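Local coordinates for A1 protein (Enterobacteria phage Qbeta, PDB 3RLK), which is a minor coat protein made by read-through of the coat-protein stop codon, and is thought to be needed for infection of the bacterial host, at residues R48-Y53 against I117-K122; T102-D107 against R131-K136; W35-V40 against N139-L144. One frame throughout, in Å; residues are numbered along the deposited sequence.

Contact 1: R48-Y53 against I117-K122; sequences RPWPIY and IREGKK
The carboxylate of Glu-119 is held by two partners, one on each oxygen: Trp-50 NE1 on OE1, and Arg-131 through a salt bridge on OE2. The indole bond is short and nearly straight, Trp-50 NE1 donating to Glu-119 OE1 over 2.6 Å with an N-H...O angle of 165°. The oxygen sits in the indole plane at the ring edge, while the nitrogen comes in from above the plane of the carboxylate, so the two flat groups are canted against each other. Glu-119 reaches this place with CG anti to its backbone N (chi1 -166°) and an extended chain; Trp-50 takes the crowded first torsion, CG between backbone N and carbonyl carbon. Arg-48 adds charge without aiming an N-H: its NE stands 4.2 Å from Glu-119 OE1, the guanidinium turned almost perpendicular to the carboxylate. Such surroundings would favour an ionised Glu-119. NH1 of Arg-48 gives to Trp-50 O, in plane at 2.9 Å, and to Pro-43 O, while NH2 makes a salt bridge with Glu-42.

Beyond Trp-50 the chain enters strand 52-58, which runs parallel to strand 117-121 in the curled mixed sheet of the read-through domain's beta-barrel. Tyr-53 lies beside Gly-120 and bonds to the residues flanking it: Tyr-53 N gives to Glu-119 O at 2.9 Å, and Lys-121 N gives to Tyr-53 O at 2.6 Å. Just ahead of this pair a water bridges the chains, donating to Pro-51 O and accepting from Glu-119 N, 2.7 Å away. Arg-118 then lies along the face of the Tyr-53 ring, its CD 3.5 Å from Tyr-53 CE2. Its guanidinium stacks flat, planes 4° apart, but is shifted so that Tyr-53 OH sits over its centre, while NH1 of Arg-118 is held by Leu-37 O and Glu-38.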
loop_
_atom_site.group_PDB
_atom_site.type_symbol
_atom_site.label_atom_id
_atom_site.label_comp_id
_atom_site.label_asym_id
_atom_site.label_seq_id
_atom_site.Cartn_x
_atom_site.Cartn_y
_atom_site.Cartn_z
ATOM N N ARG A 48 7.277 22.308 -3.712
ATOM C CA ARG A 48 6.622 21.171 -3.051
ATOM C C ARG A 48 5.097 21.350 -3.078
ATOM O O ARG A 48 4.525 21.980 -2.189
ATOM C CB ARG A 48 7.118 20.928 -1.614
ATOM C CG ARG A 48 6.785 19.514 -1.079
ATOM C CD ARG A 48 6.077 19.422 0.325
ATOM N NE ARG A 48 6.669 20.304 1.240
ATOM C CZ ARG A 48 6.127 21.353 1.835
ATOM N NH1 ARG A 48 4.833 21.721 1.823
ATOM N NH2 ARG A 48 6.968 22.013 2.542
ATOM N N PRO A 49 4.444 20.814 -4.116
ATOM C CA PRO A 49 3.066 21.201 -4.410
ATOM C C PRO A 49 2.052 20.470 -3.520
ATOM O O PRO A 49 0.908 20.377 -3.892
ATOM C CB PRO A 49 2.904 20.859 -5.927
ATOM C CG PRO A 49 3.945 19.812 -6.182
ATOM C CD PRO A 49 5.103 20.158 -5.266
ATOM N N TRP A 50 2.482 19.984 -2.362
ATOM C CA TRP A 50 1.564 19.255 -1.437
ATOM C C TRP A 50 1.779 19.794 -0.017
ATOM O O TRP A 50 2.877 20.197 0.299
ATOM C CB TRP A 50 1.785 17.724 -1.500
ATOM C CG TRP A 50 3.192 17.252 -1.279
ATOM C CD1 TRP A 50 3.779 16.994 -0.096
ATOM C CD2 TRP A 50 4.156 16.964 -2.285
ATOM N NE1 TRP A 50 5.052 16.579 -0.279
ATOM C CE2 TRP A 50 5.321 16.546 -1.621
ATOM C CE3 TRP A 50 4.144 17.012 -3.696
ATOM C CZ2 TRP A 50 6.493 16.180 -2.308
ATOM C CZ3 TRP A 50 5.325 16.684 -4.387
ATOM C CH2 TRP A 50 6.474 16.276 -3.687
ATOM N N PRO A 51 0.732 19.762 0.844
ATOM C CA PRO A 51 0.986 20.243 2.181
ATOM C C PRO A 51 1.845 19.262 2.944
ATOM O O PRO A 51 2.000 18.090 2.546
ATOM C CB PRO A 51 -0.398 20.279 2.828
ATOM C CG PRO A 51 -1.431 19.913 1.773
ATOM C CD PRO A 51 -0.665 19.323 0.616
ATOM N N ILE A 52 2.310 19.662 4.108
ATOM C CA ILE A 52 2.768 18.658 5.089
ATOM C C ILE A 52 1.742 18.720 6.185
ATOM O O ILE A 52 1.384 19.822 6.669
ATOM C CB ILE A 52 4.216 18.904 5.622
ATOM C CG1 ILE A 52 5.195 18.870 4.441
ATOM C CG2 ILE A 52 4.585 17.891 6.687
ATOM C CD1 ILE A 52 6.645 19.158 4.780
ATOM N N TYR A 53 1.314 17.551 6.604
ATOM C CA TYR A 53 0.354 17.428 7.701
ATOM C C TYR A 53 1.053 17.079 9.015
ATOM O O TYR A 53 2.191 16.565 9.081
ATOM C CB TYR A 53 -0.684 16.339 7.386
ATOM C CG TYR A 53 -1.535 16.674 6.179
ATOM C CD1 TYR A 53 -2.774 17.272 6.330
ATOM C CD2 TYR A 53 -1.103 16.347 4.870
ATOM C CE1 TYR A 53 -3.573 17.600 5.210
ATOM C CE2 TYR A 53 -1.883 16.655 3.759
ATOM C CZ TYR A 53 -3.125 17.278 3.947
ATOM O OH TYR A 53 -3.914 17.599 2.855
ATOM N N ILE A 117 -1.165 9.412 -1.037
ATOM C CA ILE A 117 -0.009 9.356 -0.149
ATOM C C ILE A 117 0.082 10.778 0.451
ATOM O O ILE A 117 -0.041 11.735 -0.290
ATOM C CB ILE A 117 1.244 9.060 -0.956
ATOM C CG1 ILE A 117 1.012 7.860 -1.908
ATOM C CG2 ILE A 117 2.458 8.901 -0.019
ATOM C CD1 ILE A 117 2.139 7.742 -2.961
ATOM N N ARG A 118 0.201 10.912 1.765
ATOM C CA ARG A 118 0.332 12.276 2.382
ATOM C C ARG A 118 1.637 12.367 3.099
ATOM O O ARG A 118 2.078 11.393 3.736
ATOM C CB ARG A 118 -0.842 12.604 3.334
ATOM C CG ARG A 118 -2.109 12.927 2.544
ATOM C CD ARG A 118 -3.261 13.413 3.436
ATOM N NE ARG A 118 -4.367 13.852 2.592
ATOM C CZ ARG A 118 -5.515 14.388 3.023
ATOM N NH1 ARG A 118 -5.708 14.646 4.298
ATOM N NH2 ARG A 118 -6.475 14.691 2.119
ATOM N N GLU A 119 2.285 13.538 3.051
ATOM C CA GLU A 119 3.508 13.708 3.866
ATOM C C GLU A 119 3.138 14.226 5.254
ATOM O O GLU A 119 2.337 15.180 5.356
ATOM C CB GLU A 119 4.396 14.748 3.174
ATOM C CG GLU A 119 5.823 14.761 3.721
ATOM C CD GLU A 119 6.808 15.197 2.664
ATOM O OE1 GLU A 119 6.463 16.109 1.885
ATOM O OE2 GLU A 119 7.895 14.605 2.606
ATOM N N GLY A 120 3.710 13.664 6.315
ATOM C CA GLY A 120 3.300 14.211 7.635
ATOM C C GLY A 120 4.435 14.196 8.654
ATOM O O GLY A 120 5.393 13.389 8.581
ATOM N N LYS A 121 4.269 15.088 9.623
ATOM C CA LYS A 121 5.233 15.285 10.670
ATOM C C LYS A 121 4.773 14.510 11.941
ATOM O O LYS A 121 3.723 14.767 12.454
ATOM C CB LYS A 121 5.403 16.770 11.002
ATOM C CG LYS A 121 6.545 16.945 12.084
ATOM C CD LYS A 121 6.598 18.348 12.603
ATOM C CE LYS A 121 7.707 18.489 13.662
ATOM N NZ LYS A 121 9.126 18.281 13.089
ATOM N N LYS A 122 5.567 13.548 12.394
ATOM C CA LYS A 122 5.210 12.792 13.616
ATOM C C LYS A 122 5.480 13.531 14.921
ATOM O O LYS A 122 6.326 14.437 14.980
ATOM C CB LYS A 122 5.967 11.471 13.646
ATOM C CG LYS A 122 5.678 10.615 12.407
ATOM C CD LYS A 122 5.442 9.124 12.706
ATOM C CE LYS A 122 6.712 8.353 12.875
ATOM N NZ LYS A 122 6.655 7.118 12.013
HETATM O O HOH W 1 0.758 15.477 1.895
#

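Contact 2: T102-D107 against R131-K136; sequences TYLATD and RFIYLK
Arg-131 carries this contact, and its shape explains how. CG stands anti to the carbonyl carbon (chi1 -81°), the chain then kinks at chi2 (135°, away from a staggered position), and beyond CG it runs on extended, so the guanidinium arrives at the turn between two short helices. There NH1 and NH2 make an end-on salt bridge to one oxygen, Asp-107 OD1, at 2.8 Å each, with OD1 close to the guanidinium plane. OD1 meets NH1 with its anti lone pair, whereas NH2 approaches from above the carboxylate, whose plane is tilted 34° from that of the guanidinium. Asp-107 starts out pointing away from the strand, and its side chain, with CG beside the backbone N, brings OD1 back to the arginine. NH1 also donates over 2.9 Å to Ala-105 O, from above the carbonyl plane; all three bonds are similarly bent, NH1 serving two acceptors and OD1 both nitrogens. Arg-131 NE is taken by Glu-119, so the guanidinium sits between two acids and its rotation is fixed.

Farther along, the contact turns apolar: Leu-104 and Ile-133 meet tip to tip, CD1 of Leu-104 lying 4.3 Å from CD1 of Ile-133, with Leu-144 beside both. Thr-106 turns away from the strand; its OG1 donates to Tyr-103 O at 2.8 Å and accepts from Ala-109 N. This is a threonine N-cap on helix 107-112, followed by an aspartate in the first turn, where a negative side chain suits the helix's amino end.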
loop_
_atom_site.group_PDB
_atom_site.type_symbol
_atom_site.label_atom_id
_atom_site.label_comp_id
_atom_site.label_asym_id
_atom_site.label_seq_id
_atom_site.Cartn_x
_atom_site.Cartn_y
_atom_site.Cartn_z
ATOM N N THR A 102 8.916 1.207 -1.362
ATOM C CA THR A 102 10.085 2.118 -1.589
ATOM C C THR A 102 9.715 3.163 -2.634
ATOM O O THR A 102 9.735 4.364 -2.347
ATOM C CB THR A 102 11.387 1.346 -1.943
ATOM O OG1 THR A 102 11.832 0.587 -0.795
ATOM C CG2 THR A 102 12.468 2.308 -2.431
ATOM N N TYR A 103 9.282 2.736 -3.810
ATOM C CA TYR A 103 8.750 3.673 -4.778
ATOM C C TYR A 103 7.691 4.594 -4.194
ATOM O O TYR A 103 7.694 5.772 -4.501
ATOM C CB TYR A 103 8.074 2.942 -5.945
ATOM C CG TYR A 103 7.789 3.873 -7.071
ATOM C CD1 TYR A 103 8.803 4.251 -7.937
ATOM C CD2 TYR A 103 6.520 4.391 -7.268
ATOM C CE1 TYR A 103 8.573 5.127 -8.976
ATOM C CE2 TYR A 103 6.258 5.272 -8.305
ATOM C CZ TYR A 103 7.297 5.585 -9.190
ATOM O OH TYR A 103 7.049 6.450 -10.182
ATOM N N LEU A 104 6.746 4.054 -3.424
ATOM C CA LEU A 104 5.612 4.888 -2.986
ATOM C C LEU A 104 6.117 6.031 -2.077
ATOM O O LEU A 104 5.363 6.999 -1.829
ATOM C CB LEU A 104 4.562 4.059 -2.243
ATOM C CG LEU A 104 3.706 3.132 -3.156
ATOM C CD1 LEU A 104 2.975 2.073 -2.383
ATOM C CD2 LEU A 104 2.691 3.926 -4.018
ATOM N N ALA A 105 7.304 5.878 -1.488
ATOM C CA ALA A 105 7.846 6.978 -0.634
ATOM C C ALA A 105 8.630 8.063 -1.433
ATOM O O ALA A 105 9.138 9.049 -0.877
ATOM C CB ALA A 105 8.677 6.411 0.561
ATOM N N THR A 106 8.750 7.861 -2.737
ATOM C CA THR A 106 9.545 8.769 -3.562
ATOM C C THR A 106 8.797 10.053 -3.910
ATOM O O THR A 106 7.558 10.131 -3.870
ATOM C CB THR A 106 10.028 8.111 -4.903
ATOM O OG1 THR A 106 8.916 7.913 -5.766
ATOM C CG2 THR A 106 10.797 6.799 -4.603
ATOM N N ASP A 107 9.576 11.088 -4.192
ATOM C CA ASP A 107 9.012 12.351 -4.677
ATOM C C ASP A 107 8.138 12.157 -5.903
ATOM O O ASP A 107 7.084 12.776 -6.059
ATOM C CB ASP A 107 10.165 13.316 -4.999
ATOM C CG ASP A 107 10.685 14.040 -3.772
ATOM O OD1 ASP A 107 10.296 13.678 -2.636
ATOM O OD2 ASP A 107 11.522 14.964 -3.938
ATOM N N ARG A 131 6.460 9.762 4.723
ATOM C CA ARG A 131 5.342 9.625 3.769
ATOM C C ARG A 131 4.421 8.481 4.160
ATOM O O ARG A 131 4.921 7.353 4.554
ATOM C CB ARG A 131 5.856 9.514 2.321
ATOM C CG ARG A 131 6.166 10.928 1.820
ATOM C CD ARG A 131 7.397 11.022 1.150
ATOM N NE ARG A 131 7.843 12.434 0.934
ATOM C CZ ARG A 131 8.528 12.818 -0.126
ATOM N NH1 ARG A 131 8.790 11.925 -1.081
ATOM N NH2 ARG A 131 8.944 14.087 -0.237
ATOM N N PHE A 132 3.098 8.752 4.094
ATOM C CA PHE A 132 2.086 7.885 4.679
ATOM C C PHE A 132 1.124 7.424 3.577
ATOM O O PHE A 132 0.491 8.257 2.864
ATOM C CB PHE A 132 1.264 8.617 5.740
ATOM C CG PHE A 132 2.016 8.951 6.959
ATOM C CD1 PHE A 132 1.837 8.218 8.111
ATOM C CD2 PHE A 132 2.915 9.990 6.946
ATOM C CE1 PHE A 132 2.551 8.588 9.316
ATOM C CE2 PHE A 132 3.624 10.369 8.071
ATOM C CZ PHE A 132 3.475 9.659 9.250
ATOM N N ILE A 133 1.014 6.107 3.403
ATOM C CA ILE A 133 0.061 5.599 2.397
ATOM C C ILE A 133 -1.338 5.617 2.991
ATOM O O ILE A 133 -1.519 5.291 4.195
ATOM C CB ILE A 133 0.525 4.155 1.953
ATOM C CG1 ILE A 133 -0.275 3.700 0.733
ATOM C CG2 ILE A 133 0.578 3.171 3.156
ATOM C CD1 ILE A 133 0.031 4.546 -0.529
ATOM N N TYR A 134 -2.325 6.041 2.202
ATOM C CA TYR A 134 -3.698 5.992 2.720
ATOM C C TYR A 134 -4.252 4.578 2.561
ATOM O O TYR A 134 -4.059 3.961 1.475
ATOM C CB TYR A 134 -4.595 7.021 1.970
ATOM C CG TYR A 134 -6.057 6.945 2.381
ATOM C CD1 TYR A 134 -6.474 7.324 3.690
ATOM C CD2 TYR A 134 -7.013 6.534 1.472
ATOM C CE1 TYR A 134 -7.823 7.246 4.052
ATOM C CE2 TYR A 134 -8.380 6.487 1.820
ATOM C CZ TYR A 134 -8.773 6.851 3.117
ATOM O OH TYR A 134 -10.107 6.796 3.482
ATOM N N LEU A 135 -4.884 4.056 3.628
ATOM C CA LEU A 135 -5.539 2.747 3.610
ATOM C C LEU A 135 -7.036 2.936 3.740
ATOM O O LEU A 135 -7.578 3.083 4.833
ATOM C CB LEU A 135 -5.005 1.831 4.731
ATOM C CG LEU A 135 -3.486 1.758 4.959
ATOM C CD1 LEU A 135 -3.052 0.986 6.244
ATOM C CD2 LEU A 135 -2.864 1.032 3.784
ATOM N N LYS A 136 -7.710 2.869 2.606
ATOM C CA LYS A 136 -9.173 3.096 2.538
ATOM C C LYS A 136 -9.955 2.116 3.342
ATOM O O LYS A 136 -10.915 2.517 4.006
ATOM C CB LYS A 136 -9.579 3.004 1.064
ATOM C CG LYS A 136 -11.101 3.106 0.775
ATOM C CD LYS A 136 -11.735 4.376 1.391
ATOM C CE LYS A 136 -13.132 4.657 0.754
ATOM N NZ LYS A 136 -13.776 5.904 1.358
#

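Contact 3: W35-V40 against N139-L144; sequences WSLEEV and NAYCSL
The ring of Tyr-141 has Leu-37 CB over one face, set toward the rim, and two oxygens at its edge, the carbonyl O of Trp-35 and a water. The indole of Trp-35 likewise meets Tyr-141 O in its plane, CD1 of Trp-35 lying 3.4 Å from that oxygen; Phe-132 packs against the indole edge-to-face. Both aromatic residues have CG beside the backbone N, anti to the carbonyl carbon, and project from the same side of the sheet. Leu-37 reaches across to the root of the tyrosine, its CD1 4.0 Å from Tyr-141 CB.

Trp-35 and Tyr-141 form one antiparallel, hydrogen-bonded pair. Tyr-141 N gives to Trp-35 O at 2.9 Å, while the return bond from Trp-35 N to Tyr-141 O is weak, bent to 130°. The strands then splay, crossing at 107°, and this brief pairing closes the ring of strands into a barrel: 140-143 also pairs with 129-135, where Asn-139 and Ala-140 make a G1 bulge facing Leu-135. Two waters link the segments. One accepts from Trp-35 NE1 at 2.9 Å and from Ser-143 N at 3.0 Å; the other gives to Glu-38 OE2 and lies 2.8 Å from Tyr-141 OH. Ser-143 is the N-cap of helix 144-147, though its OG has its strongest partner in Glu-130.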
loop_
_atom_site.group_PDB
_atom_site.type_symbol
_atom_site.label_atom_id
_atom_site.label_comp_id
_atom_site.label_asym_id
_atom_site.label_seq_id
_atom_site.Cartn_x
_atom_site.Cartn_y
_atom_site.Cartn_z
ATOM N N TRP A 35 -2.534 6.363 11.528
ATOM C CA TRP A 35 -2.477 7.809 11.789
ATOM C C TRP A 35 -3.595 8.487 11.076
ATOM O O TRP A 35 -4.116 7.937 10.107
ATOM C CB TRP A 35 -1.190 8.391 11.210
ATOM C CG TRP A 35 0.010 7.681 11.757
ATOM C CD1 TRP A 35 0.560 6.491 11.277
ATOM C CD2 TRP A 35 0.775 8.063 12.908
ATOM N NE1 TRP A 35 1.643 6.150 12.062
ATOM C CE2 TRP A 35 1.798 7.103 13.050
ATOM C CE3 TRP A 35 0.732 9.179 13.811
ATOM C CZ2 TRP A 35 2.771 7.201 14.053
ATOM C CZ3 TRP A 35 1.715 9.265 14.814
ATOM C CH2 TRP A 35 2.686 8.271 14.947
ATOM N N SER A 36 -3.911 9.707 11.558
ATOM C CA SER A 36 -4.827 10.633 10.845
ATOM C C SER A 36 -3.947 11.819 10.433
ATOM O O SER A 36 -3.214 12.387 11.286
ATOM C CB SER A 36 -5.980 11.081 11.770
ATOM O OG SER A 36 -6.810 12.041 11.142
ATOM N N LEU A 37 -3.963 12.181 9.145
ATOM C CA LEU A 37 -3.273 13.327 8.633
ATOM C C LEU A 37 -4.302 14.347 8.055
ATOM O O LEU A 37 -4.714 14.206 6.934
ATOM C CB LEU A 37 -2.283 12.875 7.537
ATOM C CG LEU A 37 -0.901 12.466 8.032
ATOM C CD1 LEU A 37 -0.954 11.125 8.760
ATOM C CD2 LEU A 37 0.010 12.407 6.727
ATOM N N GLU A 38 -4.732 15.345 8.848
ATOM C CA GLU A 38 -5.756 16.275 8.364
ATOM C C GLU A 38 -5.379 17.717 8.649
ATOM O O GLU A 38 -5.703 18.590 7.831
ATOM C CB GLU A 38 -7.132 15.991 8.990
ATOM C CG GLU A 38 -7.856 14.674 8.655
ATOM C CD GLU A 38 -7.991 14.357 7.158
ATOM O OE1 GLU A 38 -8.044 15.281 6.257
ATOM O OE2 GLU A 38 -8.076 13.141 6.891
ATOM N N GLU A 39 -4.707 17.942 9.768
ATOM C CA GLU A 39 -4.276 19.288 10.186
ATOM C C GLU A 39 -3.027 19.644 9.405
ATOM O O GLU A 39 -2.069 18.836 9.324
ATOM C CB GLU A 39 -3.927 19.340 11.665
ATOM C CG GLU A 39 -3.604 20.770 12.077
ATOM C CD GLU A 39 -3.251 20.900 13.539
ATOM O OE1 GLU A 39 -2.135 20.504 13.911
ATOM O OE2 GLU A 39 -4.067 21.447 14.304
ATOM N N VAL A 40 -3.025 20.826 8.803
ATOM C CA VAL A 40 -1.843 21.223 8.044
ATOM C C VAL A 40 -0.705 21.814 8.869
ATOM O O VAL A 40 -0.872 22.802 9.621
ATOM C CB VAL A 40 -2.211 22.216 6.922
ATOM C CG1 VAL A 40 -1.017 22.642 6.187
ATOM C CG2 VAL A 40 -3.231 21.555 5.966
ATOM N N ASN A 139 -9.706 3.526 6.550
ATOM C CA ASN A 139 -9.656 5.010 6.498
ATOM C C ASN A 139 -8.619 5.606 7.463
ATOM O O ASN A 139 -8.960 6.375 8.374
ATOM C CB ASN A 139 -11.068 5.579 6.814
ATOM C CG ASN A 139 -11.168 7.093 6.634
ATOM O OD1 ASN A 139 -10.677 7.658 5.661
ATOM N ND2 ASN A 139 -11.911 7.743 7.555
ATOM N N ALA A 140 -7.347 5.285 7.235
ATOM C CA ALA A 140 -6.298 5.721 8.119
ATOM C C ALA A 140 -5.049 5.607 7.264
ATOM O O ALA A 140 -5.043 4.960 6.169
ATOM C CB ALA A 140 -6.213 4.856 9.395
ATOM N N TYR A 141 -3.975 6.132 7.812
ATOM C CA TYR A 141 -2.707 6.264 7.080
ATOM C C TYR A 141 -1.652 5.416 7.781
ATOM O O TYR A 141 -1.664 5.240 8.991
ATOM C CB TYR A 141 -2.252 7.719 7.105
ATOM C CG TYR A 141 -3.030 8.578 6.204
ATOM C CD1 TYR A 141 -2.611 8.777 4.878
ATOM C CD2 TYR A 141 -4.204 9.159 6.643
ATOM C CE1 TYR A 141 -3.419 9.600 3.970
ATOM C CE2 TYR A 141 -4.987 9.983 5.788
ATOM C CZ TYR A 141 -4.582 10.193 4.481
ATOM O OH TYR A 141 -5.377 10.998 3.682
ATOM N N CYS A 142 -0.709 4.925 7.002
ATOM C CA CYS A 142 0.371 4.079 7.615
ATOM C C CYS A 142 1.718 4.563 7.035
ATOM O O CYS A 142 1.789 4.861 5.820
ATOM C CB CYS A 142 0.112 2.596 7.260
ATOM S SG CYS A 142 1.258 1.505 8.190
ATOM N N SER A 143 2.747 4.742 7.877
ATOM C CA SER A 143 4.061 5.300 7.447
ATOM C C SER A 143 4.804 4.283 6.554
ATOM O O SER A 143 5.032 3.163 7.033
ATOM C CB SER A 143 4.934 5.533 8.654
ATOM O OG SER A 143 6.209 5.982 8.198
ATOM N N LEU A 144 5.224 4.697 5.356
ATOM C CA LEU A 144 6.046 3.885 4.446
ATOM C C LEU A 144 7.451 3.566 5.076
ATOM O O LEU A 144 8.069 2.492 4.840
ATOM C CB LEU A 144 6.142 4.610 3.069
ATOM C CG LEU A 144 4.755 4.562 2.386
ATOM C CD1 LEU A 144 4.745 5.643 1.261
ATOM C CD2 LEU A 144 4.476 3.099 1.853
HETATM O O HOH W 2 3.035 3.919 10.751
HETATM O O HOH W 3 -7.876 11.682 4.699
#

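How the contacts relate
All three contacts reach one curled sheet, contact 2 through strand 129-135 alone; in it strands 34-38, 52-58, 117-121, 129-135 and 140-143 pair in a closed circuit. Contacts 1 and 2, centres about 11 Å apart, share the salt bridge from Arg-131 NE to Glu-119 OE2, 2.7 Å long, so a chain of polar groups runs from Trp-50 to Asp-107. Contacts 1 and 3 lie closer, centres about 9 Å apart; Arg-118 NH1 reaches Leu-37 O at 2.9 Å and Glu-38 OE1 at 3.1 Å. Contacts 2 and 3 meet where Leu-135 N bonds Ala-140 O at 2.7 Å. Along the chain, contact 3 encloses both others, whose segments alternate.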